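Local coordinates for putative cytoplasmic protein (Salmonella enterica subsp. enterica serovar Typhimurium, PDB 4IQN), which is of unknown function and is a putative cytoplasmic protein of the DUF5066 family, at residues Asp5-Leu8 with Thr9-Ile12; Leu166-Tyr169 with Leu170-Ile174; Pro26-Ala29 with Glu30-Ser33; Glu142-Ala145 with Asn146-Pro150; Lys193-Gln196 with Lys197-Gln201. All coordinates share one frame; numbering follows the deposited sequence. Where two conformers were deposited one is given.

Contact 1: residues Asp5-Leu8 with Thr9-Ile12; sequences DISL and TNLI
With chi1 at 69°, the S7 side chain turns its hydroxyl between its own backbone N and carbonyl carbon, which brings OG to the backbone N-H of N10. The result is an N-cap at the start of helix 8-18: N10 N donates to S7 OG over 3.0 Å in a nearly straight bond (163° at the hydrogen), so the hydroxyl supplies an acceptor to an amide that has no preceding helical turn to bond to. S7 grips the helix a second time through its main chain, as L11 N donates to S7 O. The next bond, from I12 N to L8 O, continues the regular helical pattern.

The apolar contacts lie one turn apart. With CG anti to its backbone N (chi1 -174°), L8 turns CD1 toward the next turn, 4.4 Å from both L11 CD2 and I12 CG1. L11 is the buried member and packs on V167 and Y171 of helix 166-174, whereas the side chain of I12 rests on A57 and L58. The cap is tied to the same helix, for S7 O probably also accepts a hydrogen bond from the hydroxyl of Y171. Nearby, I12 CG1 comes to 3.4 Å from L8 O.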
loop_
_atom_site.group_PDB
_atom_site.type_symbol
_atom_site.label_atom_id
_atom_site.label_comp_id
_atom_site.label_asym_id
_atom_site.label_seq_id
_atom_site.Cartn_x
_atom_site.Cartn_y
_atom_site.Cartn_z
ATOM N N ASP A 5 -13.272 -4.756 19.160
ATOM C CA ASP A 5 -13.940 -3.910 18.173
ATOM C C ASP A 5 -12.919 -3.296 17.212
ATOM O O ASP A 5 -12.095 -2.451 17.623
ATOM C CB ASP A 5 -14.755 -2.813 18.868
ATOM C CG ASP A 5 -16.057 -2.477 18.118
ATOM O OD1 ASP A 5 -16.557 -3.320 17.332
ATOM O OD2 ASP A 5 -16.595 -1.367 18.325
ATOM N N ILE A 6 -12.991 -3.713 15.937
ATOM C CA ILE A 6 -11.971 -3.372 14.935
ATOM C C ILE A 6 -12.514 -2.618 13.716
ATOM O O ILE A 6 -11.934 -2.655 12.579
ATOM C CB ILE A 6 -11.154 -4.602 14.539
ATOM C CG1 ILE A 6 -12.054 -5.816 14.338
ATOM C CG2 ILE A 6 -10.128 -4.893 15.636
ATOM C CD1 ILE A 6 -12.745 -5.870 12.993
ATOM N N SER A 7 -13.600 -1.899 13.971
ATOM C CA SER A 7 -14.229 -1.054 12.966
ATOM C C SER A 7 -13.323 0.088 12.497
ATOM O O SER A 7 -12.400 0.531 13.164
ATOM C CB SER A 7 -15.513 -0.438 13.531
ATOM O OG SER A 7 -15.198 0.515 14.542
ATOM N N LEU A 8 -13.632 0.600 11.324
ATOM C CA LEU A 8 -12.947 1.765 10.847
ATOM C C LEU A 8 -13.138 2.987 11.787
ATOM O O LEU A 8 -12.200 3.752 12.045
ATOM C CB LEU A 8 -13.418 2.037 9.420
ATOM C CG LEU A 8 -12.730 3.138 8.688
ATOM C CD1 LEU A 8 -11.216 3.005 8.760
ATOM C CD2 LEU A 8 -13.282 3.102 7.261
ATOM N N THR A 9 -14.337 3.139 12.342
ATOM C CA THR A 9 -14.641 4.274 13.230
ATOM C C THR A 9 -13.732 4.233 14.446
ATOM O O THR A 9 -13.145 5.256 14.834
ATOM C CB THR A 9 -16.116 4.280 13.682
ATOM O OG1 THR A 9 -16.942 4.597 12.563
ATOM C CG2 THR A 9 -16.361 5.330 14.759
ATOM N N ASN A 10 -13.623 3.046 15.038
ATOM C CA ASN A 10 -12.747 2.840 16.171
ATOM C C ASN A 10 -11.290 3.134 15.785
ATOM O O ASN A 10 -10.557 3.795 16.538
ATOM C CB ASN A 10 -12.927 1.417 16.757
ATOM C CG ASN A 10 -14.309 1.185 17.412
ATOM O OD1 ASN A 10 -14.633 0.065 17.815
ATOM N ND2 ASN A 10 -15.118 2.223 17.521
ATOM N N LEU A 11 -10.868 2.676 14.606
ATOM C CA LEU A 11 -9.508 2.903 14.147
ATOM C C LEU A 11 -9.174 4.403 14.061
ATOM O O LEU A 11 -8.128 4.846 14.527
ATOM C CB LEU A 11 -9.237 2.205 12.824
ATOM C CG LEU A 11 -7.824 2.408 12.266
ATOM C CD1 LEU A 11 -6.753 2.017 13.283
ATOM C CD2 LEU A 11 -7.707 1.566 11.025
ATOM N N ILE A 12 -10.074 5.187 13.504
ATOM C CA ILE A 12 -9.821 6.602 13.377
ATOM C C ILE A 12 -9.699 7.284 14.752
ATOM O O ILE A 12 -8.816 8.124 14.935
ATOM C CB ILE A 12 -10.873 7.285 12.494
ATOM C CG1 ILE A 12 -10.829 6.720 11.046
ATOM C CG2 ILE A 12 -10.642 8.776 12.499
ATOM C CD1 ILE A 12 -9.578 7.066 10.271
#

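Contact 2: residues Leu166-Tyr169 with Leu170-Ile174; sequences LVEY and LYNII
Y169 offers one ring face to I173, whose CG1 sits 4.0 Å from the ring centroid and 22° off the normal, a CH-pi contact between residues four apart on the buried helix 166-174. The methylene is displaced toward the rim of the ring on the hydroxyl side, 3.7 Å from Y169 CZ. The tyrosine has CG anti to its backbone N (chi1 169°), while I173 has CG1 anti to its carbonyl carbon (chi1 -67°); these two settings bring the aliphatic branch over the ring. L170 adds its CD2 beside Y169 CD2 at 3.9 Å, and its other methyl, CD1, reaches CG of L166 on the preceding turn.

V167 and Y171 lie side by side and point the same way. Here the tyrosine is met at its edge: V167 CG1 lies in the ring plane, 3.7 Å from Y171 CE2. The two aromatic rings are thus packed differently, one across a face and the other along a rim.

Four consecutive backbone bonds, from L170 N to L166 O through I173 N to Y169 O, hold the turn together. Both phenol groups are tied to other parts of the fold, Y169 OH to H130 and the hydroxyl of Y171 to the cap of helix 8-18, and E168 OE1 bonds to S164. At the outer end of the first ring, I173 CD1 stands 3.7 Å from Y169 OH.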
loop_
_atom_site.group_PDB
_atom_site.type_symbol
_atom_site.label_atom_id
_atom_site.label_comp_id
_atom_site.label_asym_id
_atom_site.label_seq_id
_atom_site.Cartn_x
_atom_site.Cartn_y
_atom_site.Cartn_z
ATOM N N LEU A 166 -5.415 -2.287 4.990
ATOM C CA LEU A 166 -4.817 -1.168 5.676
ATOM C C LEU A 166 -5.312 -1.039 7.149
ATOM O O LEU A 166 -4.565 -0.575 8.017
ATOM C CB LEU A 166 -5.090 0.141 4.900
ATOM C CG LEU A 166 -4.334 1.385 5.388
ATOM C CD1 LEU A 166 -2.834 1.169 5.356
ATOM C CD2 LEU A 166 -4.738 2.594 4.551
ATOM N N VAL A 167 -6.547 -1.450 7.410
ATOM C CA VAL A 167 -7.090 -1.454 8.759
ATOM C C VAL A 167 -6.263 -2.379 9.666
ATOM O O VAL A 167 -5.803 -1.951 10.719
ATOM C CB VAL A 167 -8.575 -1.845 8.792
ATOM C CG1 VAL A 167 -9.133 -1.918 10.208
ATOM C CG2 VAL A 167 -9.414 -0.835 7.979
ATOM N N GLU A 168 -6.050 -3.603 9.245
ATOM C CA GLU A 168 -5.222 -4.531 10.015
ATOM C C GLU A 168 -3.789 -3.996 10.167
ATOM O O GLU A 168 -3.215 -4.040 11.259
ATOM C CB GLU A 168 -5.211 -5.911 9.366
ATOM C CG GLU A 168 -4.313 -6.909 10.099
ATOM C CD GLU A 168 -4.405 -8.337 9.630
ATOM O OE1 GLU A 168 -5.007 -8.625 8.567
ATOM O OE2 GLU A 168 -3.845 -9.216 10.344
ATOM N N TYR A 169 -3.222 -3.479 9.080
ATOM C CA TYR A 169 -1.888 -2.922 9.114
ATOM C C TYR A 169 -1.788 -1.834 10.189
ATOM O O TYR A 169 -0.874 -1.844 11.031
ATOM C CB TYR A 169 -1.476 -2.393 7.718
ATOM C CG TYR A 169 -0.217 -1.577 7.723
ATOM C CD1 TYR A 169 1.041 -2.183 7.707
ATOM C CD2 TYR A 169 -0.259 -0.183 7.787
ATOM C CE1 TYR A 169 2.198 -1.446 7.744
ATOM C CE2 TYR A 169 0.886 0.579 7.797
ATOM C CZ TYR A 169 2.131 -0.040 7.781
ATOM O OH TYR A 169 3.295 0.708 7.826
ATOM N N LEU A 170 -2.731 -0.890 10.189
ATOM C CA LEU A 170 -2.655 0.213 11.125
ATOM C C LEU A 170 -2.896 -0.195 12.585
ATOM O O LEU A 170 -2.238 0.351 13.491
ATOM C CB LEU A 170 -3.605 1.345 10.715
ATOM C CG LEU A 170 -3.113 2.106 9.498
ATOM C CD1 LEU A 170 -4.178 3.145 9.148
ATOM C CD2 LEU A 170 -1.771 2.797 9.715
ATOM N N TYR A 171 -3.821 -1.118 12.831
ATOM C CA TYR A 171 -4.024 -1.601 14.201
ATOM C C TYR A 171 -2.711 -2.149 14.742
ATOM O O TYR A 171 -2.365 -1.943 15.929
ATOM C CB TYR A 171 -5.121 -2.671 14.270
ATOM C CG TYR A 171 -6.505 -2.127 14.555
ATOM C CD1 TYR A 171 -6.890 -1.758 15.850
ATOM C CD2 TYR A 171 -7.421 -1.956 13.546
ATOM C CE1 TYR A 171 -8.144 -1.251 16.108
ATOM C CE2 TYR A 171 -8.699 -1.461 13.810
ATOM C CZ TYR A 171 -9.060 -1.098 15.085
ATOM O OH TYR A 171 -10.335 -0.590 15.353
ATOM N N ASN A 172 -1.985 -2.850 13.885
ATOM C CA ASN A 172 -0.695 -3.406 14.299
ATOM C C ASN A 172 0.333 -2.283 14.562
ATOM O O ASN A 172 1.004 -2.294 15.587
ATOM C CB ASN A 172 -0.207 -4.459 13.324
ATOM C CG ASN A 172 -0.908 -5.796 13.508
ATOM O OD1 ASN A 172 -1.965 -6.088 12.937
ATOM N ND2 ASN A 172 -0.329 -6.610 14.324
ATOM N N ILE A 173 0.395 -1.272 13.690
ATOM C CA ILE A 173 1.308 -0.145 13.911
ATOM C C ILE A 173 1.030 0.518 15.258
ATOM O O ILE A 173 1.944 0.762 16.035
ATOM C CB ILE A 173 1.224 0.905 12.773
ATOM C CG1 ILE A 173 1.747 0.341 11.455
ATOM C CG2 ILE A 173 1.907 2.217 13.141
ATOM C CD1 ILE A 173 3.201 -0.051 11.456
ATOM N N ILE A 174 -0.244 0.771 15.517
ATOM C CA ILE A 174 -0.674 1.506 16.698
ATOM C C ILE A 174 -0.581 0.708 18.003
ATOM O O ILE A 174 -0.548 1.292 19.081
ATOM C CB ILE A 174 -2.118 1.977 16.487
ATOM C CG1 ILE A 174 -2.107 3.122 15.471
ATOM C CG2 ILE A 174 -2.755 2.393 17.796
ATOM C CD1 ILE A 174 -3.472 3.540 14.996
#

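Contact 3: residues Pro26-Ala29 with Glu30-Ser33; sequences PMSA and EEIS
M27 and I32 make the tight side of this helix start: the terminal CE of the selenomethionine presses to 3.4 Å from I32 CG1, closer than carbon atoms usually pack. The selenomethionine chain bends at its last torsion (chi3 23°), which swings CE back to the isoleucine, and its CB also lies against I32 CG1 and CD1. M27 is buried, with L35, L59 and R63 around it, and I32 touches A60.

The opposite character belongs to S28, A29 and S33, all on the solvent side, where polar bonds replace packing. S28 and E31 form a capping box at the N-terminus of helix 29-34. S28 N donates to E31 OE2 at 2.9 Å, nearly straight at 168° and on the anti lone pair of that oxygen. The reciprocal bond, E31 N to S28 OG, is weak at 3.3 Å, as is the one from S28 OG to E31 OE2. The next carbonyl, A29 O, accepts twice from S33 one turn further on, from N at 2.8 Å and from OG at 3.0 Å, the two donors reaching it from opposite faces of the carbonyl plane.

E31 OE2 therefore receives one firm and one weak bond from S28, besides a long, weak ion pair with R63. A carboxylate among these donors, at the positive end of a helix dipole, would probably be stabilised in its ionised form.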
loop_
_atom_site.group_PDB
_atom_site.type_symbol
_atom_site.label_atom_id
_atom_site.label_comp_id
_atom_site.label_asym_id
_atom_site.label_seq_id
_atom_site.Cartn_x
_atom_site.Cartn_y
_atom_site.Cartn_z
ATOM N N PRO A 26 -7.267 17.971 7.225
ATOM C CA PRO A 26 -8.218 17.085 6.559
ATOM C C PRO A 26 -8.510 17.541 5.160
ATOM O O PRO A 26 -8.493 18.760 4.896
ATOM C CB PRO A 26 -9.491 17.243 7.401
ATOM C CG PRO A 26 -9.358 18.564 8.013
ATOM C CD PRO A 26 -7.898 18.713 8.317
HETATM N N MSE A 27 -8.781 16.574 4.283
HETATM C CA MSE A 27 -9.383 16.857 2.981
HETATM C C MSE A 27 -10.835 17.026 3.254
HETATM O O MSE A 27 -11.360 16.391 4.171
HETATM C CB MSE A 27 -9.180 15.710 1.986
HETATM C CG MSE A 27 -7.776 15.802 1.454
HETATM SE SE MSE A 27 -7.400 14.592 -0.044
HETATM C CE MSE A 27 -9.100 14.142 -0.890
ATOM N N SER A 28 -11.520 17.877 2.485
ATOM C CA SER A 28 -12.965 18.006 2.667
ATOM C C SER A 28 -13.676 16.769 2.065
ATOM O O SER A 28 -13.100 16.020 1.260
ATOM C CB SER A 28 -13.503 19.269 2.001
ATOM O OG SER A 28 -13.279 19.184 0.606
ATOM N N ALA A 29 -14.913 16.573 2.490
ATOM C CA ALA A 29 -15.814 15.545 1.944
ATOM C C ALA A 29 -15.907 15.607 0.428
ATOM O O ALA A 29 -15.891 14.571 -0.247
ATOM C CB ALA A 29 -17.203 15.699 2.547
ATOM N N GLU A 30 -16.040 16.827 -0.093
ATOM C CA GLU A 30 -16.167 17.046 -1.536
ATOM C C GLU A 30 -14.929 16.541 -2.278
ATOM O O GLU A 30 -15.058 15.782 -3.232
ATOM C CB GLU A 30 -16.421 18.535 -1.814
ATOM C CG GLU A 30 -16.959 18.869 -3.178
ATOM C CD GLU A 30 -17.829 20.142 -3.151
ATOM O OE1 GLU A 30 -17.973 20.754 -2.067
ATOM O OE2 GLU A 30 -18.373 20.531 -4.211
ATOM N N GLU A 31 -13.736 16.933 -1.811
ATOM C CA GLU A 31 -12.469 16.493 -2.404
ATOM C C GLU A 31 -12.348 14.954 -2.350
ATOM O O GLU A 31 -11.957 14.291 -3.329
ATOM C CB GLU A 31 -11.293 17.085 -1.631
ATOM C CG GLU A 31 -11.144 18.589 -1.740
ATOM C CD GLU A 31 -9.959 19.130 -0.934
ATOM O OE1 GLU A 31 -8.963 19.547 -1.556
ATOM O OE2 GLU A 31 -9.998 19.138 0.313
ATOM N N ILE A 32 -12.681 14.388 -1.197
ATOM C CA ILE A 32 -12.586 12.942 -1.004
ATOM C C ILE A 32 -13.549 12.225 -1.932
ATOM O O ILE A 32 -13.190 11.223 -2.507
ATOM C CB ILE A 32 -12.778 12.569 0.474
ATOM C CG1 ILE A 32 -11.579 13.119 1.244
ATOM C CG2 ILE A 32 -12.825 11.076 0.658
ATOM C CD1 ILE A 32 -11.773 13.200 2.727
ATOM N N SER A 33 -14.735 12.786 -2.143
ATOM C CA SER A 33 -15.741 12.187 -3.037
ATOM C C SER A 33 -15.322 12.051 -4.482
ATOM O O SER A 33 -15.813 11.164 -5.173
ATOM C CB SER A 33 -17.013 13.024 -3.032
ATOM O OG SER A 33 -17.691 12.795 -1.835
#

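Contact 4: residues Glu142-Ala145 with Asn146-Pro150; sequences ERDA and NGEYP
The chain reverses between residues 142-145 and 146-150, whose end-to-end directions lie 144° apart, through a type I beta turn from D144 to G147. G147 N donates to D144 O at 2.9 Å, and beyond the turn D144 N bonds back to E148 O. The positive phi of G147, 75°, carries the backbone out of the turn. Alongside, R143 CA makes a CA-H...O contact with E148 O.

D144 stiffens the reversal with its side chain. Its CG lies between backbone N and carbonyl carbon (chi1 67°), which tucks OD1 inside the bend. There OD1 takes a 2.8 Å bond from E148 N, arriving from above the carboxylate plane, and a weak one from N146 N. A water donates to D144 OD2 at 2.6 Å and to N146 OD1 at 3.0 Å, bridging the two side chains.

R143 lays its CG over one face of the Y149 ring, 3.6 Å from the centroid, in a CH-pi contact, while one guanidinium face covers G147 CA. That guanidinium is salt-bridged to E53, Y149 OH bonds to E50 O, and E148 bonds to S54. A type I turn with a G1 bulge thus closes the beta-hairpin of strands 135-140 and 151-155.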
loop_
_atom_site.group_PDB
_atom_site.type_symbol
_atom_site.label_atom_id
_atom_site.label_comp_id
_atom_site.label_asym_id
_atom_site.label_seq_id
_atom_site.Cartn_x
_atom_site.Cartn_y
_atom_site.Cartn_z
ATOM N N GLU A 142 -9.687 -6.308 -5.766
ATOM C CA GLU A 142 -11.134 -6.258 -5.542
ATOM C C GLU A 142 -11.319 -5.897 -4.085
ATOM O O GLU A 142 -10.542 -6.350 -3.235
ATOM C CB GLU A 142 -11.816 -7.608 -5.842
ATOM C CG GLU A 142 -11.661 -8.139 -7.261
ATOM C CD GLU A 142 -12.343 -7.248 -8.313
ATOM O OE1 GLU A 142 -13.332 -6.561 -7.958
ATOM O OE2 GLU A 142 -11.899 -7.219 -9.503
ATOM N N ARG A 143 -12.307 -5.058 -3.805
ATOM C CA ARG A 143 -12.660 -4.751 -2.422
ATOM C C ARG A 143 -13.456 -5.869 -1.755
ATOM O O ARG A 143 -14.230 -6.580 -2.378
ATOM C CB ARG A 143 -13.425 -3.439 -2.351
ATOM C CG ARG A 143 -12.608 -2.295 -2.908
ATOM C CD ARG A 143 -13.076 -0.923 -2.453
ATOM N NE ARG A 143 -14.495 -0.726 -2.677
ATOM C CZ ARG A 143 -15.211 0.229 -2.090
ATOM N NH1 ARG A 143 -14.654 1.118 -1.227
ATOM N NH2 ARG A 143 -16.497 0.295 -2.359
ATOM N N ASP A 144 -13.250 -6.014 -0.457
ATOM C CA ASP A 144 -13.907 -7.006 0.322
ATOM C C ASP A 144 -15.181 -6.461 0.943
ATOM O O ASP A 144 -15.639 -5.385 0.589
ATOM C CB ASP A 144 -12.925 -7.531 1.400
ATOM C CG ASP A 144 -12.552 -6.488 2.442
ATOM O OD1 ASP A 144 -13.229 -5.406 2.591
ATOM O OD2 ASP A 144 -11.541 -6.754 3.122
ATOM N N ALA A 145 -15.785 -7.217 1.853
ATOM C CA ALA A 145 -17.071 -6.850 2.460
ATOM C C ALA A 145 -17.029 -5.547 3.237
ATOM O O ALA A 145 -18.064 -4.940 3.432
ATOM C CB ALA A 145 -17.561 -7.964 3.384
ATOM N N ASN A 146 -15.862 -5.155 3.721
ATOM C CA ASN A 146 -15.650 -3.886 4.433
ATOM C C ASN A 146 -15.149 -2.776 3.533
ATOM O O ASN A 146 -14.781 -1.696 4.011
ATOM C CB ASN A 146 -14.607 -4.042 5.539
ATOM C CG ASN A 146 -14.966 -5.088 6.548
ATOM O OD1 ASN A 146 -14.120 -5.916 6.953
ATOM N ND2 ASN A 146 -16.168 -5.055 6.993
ATOM N N GLY A 147 -15.092 -3.020 2.229
ATOM C CA GLY A 147 -14.592 -2.002 1.308
ATOM C C GLY A 147 -13.086 -1.815 1.311
ATOM O O GLY A 147 -12.606 -0.725 1.046
ATOM N N GLU A 148 -12.341 -2.874 1.641
ATOM C CA GLU A 148 -10.894 -2.819 1.718
ATOM C C GLU A 148 -10.230 -3.659 0.645
ATOM O O GLU A 148 -10.784 -4.646 0.203
ATOM C CB GLU A 148 -10.405 -3.299 3.096
ATOM C CG GLU A 148 -10.899 -2.400 4.214
ATOM C CD GLU A 148 -10.335 -0.958 4.151
ATOM O OE1 GLU A 148 -9.152 -0.769 3.719
ATOM O OE2 GLU A 148 -11.082 -0.014 4.557
ATOM N N TYR A 149 -9.023 -3.254 0.269
ATOM C CA TYR A 149 -8.145 -4.042 -0.573
ATOM C C TYR A 149 -7.069 -4.717 0.298
ATOM O O TYR A 149 -6.786 -4.274 1.405
ATOM C CB TYR A 149 -7.426 -3.182 -1.580
ATOM C CG TYR A 149 -8.309 -2.571 -2.626
ATOM C CD1 TYR A 149 -8.861 -3.339 -3.616
ATOM C CD2 TYR A 149 -8.570 -1.193 -2.610
ATOM C CE1 TYR A 149 -9.646 -2.735 -4.615
ATOM C CE2 TYR A 149 -9.379 -0.605 -3.565
ATOM C CZ TYR A 149 -9.914 -1.396 -4.563
ATOM O OH TYR A 149 -10.705 -0.875 -5.542
ATOM N N PRO A 150 -6.409 -5.741 -0.239
ATOM C CA PRO A 150 -5.306 -6.332 0.556
ATOM C C PRO A 150 -4.087 -5.420 0.661
ATOM O O PRO A 150 -3.941 -4.455 -0.103
ATOM C CB PRO A 150 -4.925 -7.582 -0.234
ATOM C CG PRO A 150 -5.972 -7.773 -1.257
ATOM C CD PRO A 150 -6.599 -6.439 -1.511
HETATM O O HOH W 1 -11.474 -6.093 5.657
#

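Contact 5: residues Lys193-Gln196 with Lys197-Gln201; sequences KAQQ and KMNEQ
K193 begins this stretch of helix 190-207 with its carbonyl, which accepts from K197 N at 2.9 Å. A194 follows in the same way, its O receiving M198 N, and the CB and CG of the selenomethionine rest close to that carbonyl.

Q195 carries the side-chain part of the contact. Its CG is anti to the backbone N (chi1 -173°) and the chain then bends at chi2 (67°), folding the amide along the helix toward N199. NE2 donates to N199 OD1 at 2.8 Å, nearly straight at 166°. The acceptor lies in the amide plane of Q195, but the donor stands above the carbonyl plane of N199, so the two amides meet with unlike geometry at the two ends. The backbones of this pair are joined too, N199 N to Q195 O at 2.8 Å.

Q196 closes the segment: its O accepts from E200 N, and the amide turns off the helix, NE2 bonding to A162 O.

N199 is the buried residue here, set against P150 of the hairpin loop and L161 of strand 158-161, which E200 also touches. Q195 packs on D144 and S164, and Q196 touches E168 of helix 166-174, placing this helix face over the hairpin and the edge strand of the four-stranded sheet, beside helix 166-174.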
loop_
_atom_site.group_PDB
_atom_site.type_symbol
_atom_site.label_atom_id
_atom_site.label_comp_id
_atom_site.label_asym_id
_atom_site.label_seq_id
_atom_site.Cartn_x
_atom_site.Cartn_y
_atom_site.Cartn_z
ATOM N N LYS A 193 -7.654 -13.390 9.413
ATOM C CA LYS A 193 -7.053 -14.560 8.758
ATOM C C LYS A 193 -7.941 -15.073 7.617
ATOM O O LYS A 193 -7.440 -15.425 6.537
ATOM C CB LYS A 193 -6.674 -15.697 9.773
ATOM C CG LYS A 193 -5.420 -16.514 9.302
ATOM C CD LYS A 193 -4.074 -15.900 9.796
ATOM C CE LYS A 193 -2.826 -15.991 8.873
ATOM N NZ LYS A 193 -2.315 -17.313 8.334
ATOM N N ALA A 194 -9.235 -15.107 7.851
ATOM C CA ALA A 194 -10.214 -15.574 6.859
ATOM C C ALA A 194 -10.193 -14.682 5.617
ATOM O O ALA A 194 -10.266 -15.188 4.514
ATOM C CB ALA A 194 -11.596 -15.598 7.435
ATOM N N GLN A 195 -10.085 -13.371 5.804
ATOM C CA GLN A 195 -10.011 -12.470 4.649
ATOM C C GLN A 195 -8.671 -12.617 3.909
ATOM O O GLN A 195 -8.632 -12.591 2.666
ATOM C CB GLN A 195 -10.284 -11.034 5.048
ATOM C CG GLN A 195 -10.393 -10.095 3.879
ATOM C CD GLN A 195 -11.625 -10.408 3.041
ATOM O OE1 GLN A 195 -12.734 -10.444 3.562
ATOM N NE2 GLN A 195 -11.438 -10.654 1.757
ATOM N N GLN A 196 -7.574 -12.783 4.640
ATOM C CA GLN A 196 -6.294 -13.032 4.018
ATOM C C GLN A 196 -6.328 -14.276 3.151
ATOM O O GLN A 196 -5.824 -14.276 2.034
ATOM C CB GLN A 196 -5.176 -13.175 5.061
ATOM C CG GLN A 196 -4.764 -11.909 5.773
ATOM C CD GLN A 196 -3.854 -12.225 6.940
ATOM O OE1 GLN A 196 -4.226 -12.944 7.852
ATOM N NE2 GLN A 196 -2.679 -11.773 6.875
ATOM N N LYS A 197 -6.889 -15.349 3.688
ATOM C CA LYS A 197 -7.053 -16.593 2.911
ATOM C C LYS A 197 -7.890 -16.360 1.630
ATOM O O LYS A 197 -7.505 -16.808 0.555
ATOM C CB LYS A 197 -7.643 -17.692 3.766
ATOM C CG LYS A 197 -7.616 -19.086 3.164
ATOM C CD LYS A 197 -7.932 -20.082 4.275
ATOM C CE LYS A 197 -8.083 -21.528 3.824
ATOM N NZ LYS A 197 -8.985 -22.265 4.770
HETATM N N MSE A 198 -9.001 -15.639 1.748
HETATM C CA MSE A 198 -9.835 -15.286 0.584
HETATM C C MSE A 198 -9.048 -14.489 -0.438
HETATM O O MSE A 198 -9.168 -14.721 -1.657
HETATM C CB MSE A 198 -11.041 -14.467 1.047
HETATM C CG MSE A 198 -12.222 -15.291 1.601
HETATM SE SE MSE A 198 -13.873 -14.177 1.822
HETATM C CE MSE A 198 -13.969 -13.707 -0.101
ATOM N N ASN A 199 -8.267 -13.528 0.042
ATOM C CA ASN A 199 -7.531 -12.586 -0.789
ATOM C C ASN A 199 -6.490 -13.351 -1.572
ATOM O O ASN A 199 -6.348 -13.159 -2.763
ATOM C CB ASN A 199 -6.867 -11.482 0.054
ATOM C CG ASN A 199 -7.858 -10.464 0.641
ATOM O OD1 ASN A 199 -9.019 -10.441 0.282
ATOM N ND2 ASN A 199 -7.387 -9.611 1.545
ATOM N N GLU A 200 -5.806 -14.278 -0.908
ATOM C CA GLU A 200 -4.767 -15.053 -1.558
ATOM C C GLU A 200 -5.304 -15.985 -2.628
ATOM O O GLU A 200 -4.685 -16.128 -3.710
ATOM C CB GLU A 200 -3.945 -15.783 -0.495
ATOM C CG GLU A 200 -3.088 -14.780 0.302
ATOM C CD GLU A 200 -2.444 -15.385 1.551
ATOM O OE1 GLU A 200 -1.969 -16.540 1.425
ATOM O OE2 GLU A 200 -2.426 -14.715 2.637
ATOM N N GLN A 201 -6.444 -16.599 -2.365
ATOM C CA GLN A 201 -7.071 -17.462 -3.358
ATOM C C GLN A 201 -7.469 -16.616 -4.560
ATOM O O GLN A 201 -7.125 -16.940 -5.700
ATOM C CB GLN A 201 -8.286 -18.176 -2.789
ATOM C CG GLN A 201 -8.800 -19.289 -3.681
ATOM C CD GLN A 201 -9.764 -20.227 -2.977
ATOM O OE1 GLN A 201 -9.863 -20.239 -1.748
ATOM N NE2 GLN A 201 -10.478 -21.030 -3.758
#

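Overall arrangement
Helix 166-174, the site of contact 2, links three of the other regions. Its Y171 reaches the helix cap of contact 1, whose centre is about 10 Å away. V167 CG2 approaches E148 OE2 of contact 4 at 3.9 Å, and E168 borders Q196 of contact 5. Contacts 4 and 5, with centres about 11 Å apart, meet directly where D144 CB is 3.5 Å from Q195 NE2 and P150 CG is 3.6 Å from N199 ND2. Contact 3 stands apart, touching none of the others; its centre is about 20 Å from that of contact 1 and about 31 Å from that of contact 5.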